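Local coordinates for protein putative oxidoreductase with NAD(P)-binding Rossmann-fold domain (Clostridium difficile, PDB 3UUW) that probably works as an NAD(P)-dependent oxidoreductase of the Gfo/Idh/MocA family, binding the dinucleotide in its Rossmann-fold domain, at residues V91-K97 with L118-F124. Sequence-based numbering, arbitrary orientation.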
# COMPACT_ATOMS: atom_id res chain seq x y z
N VAL A 91 35.07 34.10 3.13
CA VAL A 91 33.72 33.70 2.71
C VAL A 91 33.23 32.50 3.53
O VAL A 91 33.99 31.58 3.80
CB VAL A 91 33.63 33.38 1.20
CG1 VAL A 91 34.11 34.59 0.36
CG2 VAL A 91 34.42 32.16 0.85
N HIS A 92 31.95 32.52 3.88
CA HIS A 92 31.28 31.38 4.53
C HIS A 92 31.20 30.28 3.49
O HIS A 92 31.10 30.54 2.28
CB HIS A 92 29.86 31.72 4.96
CG HIS A 92 29.76 32.90 5.86
ND1 HIS A 92 29.91 32.82 7.22
CD2 HIS A 92 29.50 34.20 5.58
CE1 HIS A 92 29.75 34.02 7.75
NE2 HIS A 92 29.50 34.87 6.78
N VAL A 93 31.21 29.03 3.94
CA VAL A 93 31.23 27.91 3.01
C VAL A 93 30.23 26.84 3.36
O VAL A 93 30.17 26.39 4.51
CB VAL A 93 32.61 27.27 2.95
CG1 VAL A 93 32.61 26.04 2.00
CG2 VAL A 93 33.63 28.30 2.49
N TYR A 94 29.38 26.51 2.40
CA TYR A 94 28.53 25.32 2.45
C TYR A 94 29.15 24.29 1.52
O TYR A 94 29.45 24.58 0.35
CB TYR A 94 27.12 25.64 2.00
CG TYR A 94 26.19 24.44 1.91
CD1 TYR A 94 26.23 23.55 0.81
CD2 TYR A 94 25.26 24.19 2.93
CE1 TYR A 94 25.37 22.45 0.75
CE2 TYR A 94 24.39 23.10 2.86
CZ TYR A 94 24.45 22.24 1.78
OH TYR A 94 23.57 21.17 1.74
N VAL A 95 29.37 23.07 2.01
CA VAL A 95 29.99 22.02 1.19
C VAL A 95 29.22 20.70 1.36
O VAL A 95 28.72 20.40 2.44
CB VAL A 95 31.52 21.84 1.57
CG1 VAL A 95 31.66 21.33 3.01
CG2 VAL A 95 32.20 20.93 0.64
N ASP A 96 29.12 19.93 0.28
CA ASP A 96 28.55 18.59 0.40
C ASP A 96 29.43 17.70 1.27
O ASP A 96 30.64 17.95 1.43
CB ASP A 96 28.36 17.96 -0.96
CG ASP A 96 27.13 18.50 -1.65
OD1 ASP A 96 26.00 18.38 -1.07
OD2 ASP A 96 27.29 19.04 -2.75
N LYS A 97 28.80 16.68 1.85
CA LYS A 97 29.51 15.75 2.70
C LYS A 97 30.46 14.89 1.88
O LYS A 97 30.24 14.72 0.67
CB LYS A 97 28.53 14.89 3.53
CG LYS A 97 27.35 14.20 2.81
CD LYS A 97 27.76 13.05 1.88
CE LYS A 97 27.68 13.46 0.44
NZ LYS A 97 28.25 12.43 -0.47
N LEU A 118 33.56 32.59 10.54
CA LEU A 118 32.81 32.17 9.37
C LEU A 118 32.13 30.83 9.62
O LEU A 118 32.60 30.01 10.41
CB LEU A 118 33.76 32.01 8.19
CG LEU A 118 34.47 33.28 7.74
CD1 LEU A 118 35.57 32.93 6.72
CD2 LEU A 118 33.48 34.29 7.15
N ASN A 119 30.99 30.62 8.96
CA ASN A 119 30.27 29.37 9.05
C ASN A 119 30.78 28.42 7.98
O ASN A 119 30.91 28.79 6.80
CB ASN A 119 28.77 29.59 8.84
CG ASN A 119 28.12 30.35 9.97
OD1 ASN A 119 28.56 30.24 11.13
ND2 ASN A 119 27.07 31.11 9.66
N LEU A 120 31.12 27.22 8.43
CA LEU A 120 31.53 26.12 7.55
C LEU A 120 30.51 25.05 7.84
O LEU A 120 30.51 24.48 8.94
CB LEU A 120 32.95 25.65 7.90
CG LEU A 120 33.49 24.42 7.16
CD1 LEU A 120 33.47 24.63 5.67
CD2 LEU A 120 34.92 24.09 7.68
N MET A 121 29.59 24.83 6.89
CA MET A 121 28.49 23.88 7.06
C MET A 121 28.59 22.73 6.07
O MET A 121 28.84 22.96 4.88
CB MET A 121 27.17 24.60 6.83
CG MET A 121 25.94 23.82 7.20
SD MET A 121 24.46 24.80 6.82
CE MET A 121 23.20 23.73 7.54
N VAL A 122 28.33 21.51 6.56
CA VAL A 122 28.31 20.32 5.72
C VAL A 122 26.86 19.96 5.41
O VAL A 122 25.98 20.01 6.29
CB VAL A 122 29.06 19.14 6.38
CG1 VAL A 122 28.90 17.87 5.57
CG2 VAL A 122 30.57 19.53 6.57
N GLY A 123 26.63 19.58 4.15
CA GLY A 123 25.30 19.36 3.62
C GLY A 123 24.62 18.06 3.97
O GLY A 123 24.34 17.20 3.08
N PHE A 124 24.33 17.89 5.25
CA PHE A 124 23.58 16.71 5.69
C PHE A 124 22.11 17.04 5.54
O PHE A 124 21.41 17.35 6.51
CB PHE A 124 23.96 16.28 7.12
CG PHE A 124 25.34 15.69 7.21
CD1 PHE A 124 25.62 14.47 6.59
CD2 PHE A 124 26.33 16.30 7.94
CE1 PHE A 124 26.87 13.94 6.66
CE2 PHE A 124 27.58 15.75 8.01
CZ PHE A 124 27.84 14.57 7.38
O HOH W 1 25.95 16.67 0.94
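Val93, Tyr94 and Val95 pair with Leu120, Met121 and Val122 as the two parallel strands of a Rossmann-fold beta-alpha-beta unit, connected through helix 103-116; the strand axes run 4.9 Å apart. The bonds Val93 N to Asn119 O, Met121 N to Val93 O and Val95 N to Met121 O are nearly straight; Gly123 N to Val95 O bends to 143° where Gly123 centres an inverse gamma turn. At the strands' N-terminal end a side chain takes the next amide hydrogen: Asn119 N donates to His92 ND1 at 3.0 Å, with an N-H...N angle of 180° and the donor in the ring plane, while Leu118 CD2 makes a CH-pi contact over one ring face, 3.9 Å from the centroid. Met121 makes a Met-aromatic contact at the Tyr94 ring edge, SD 4.0 Å from CD2, and helix 269-281 packs on both. Tyr94 has its ring trans to the backbone N (chi1 175°), which lays OH 3.1 Å from Gly123 CA; Tyr22 OH hydrogen-bonds both that hydroxyl and Asp96 OD1. Beyond the strands one water accepts from Lys97 N and donates to Asp96 OD1 (2.6 Å) and Gly123 O (2.7 Å). Because ND1 accepts an amide hydrogen, neutral His92 should carry its proton on NE2.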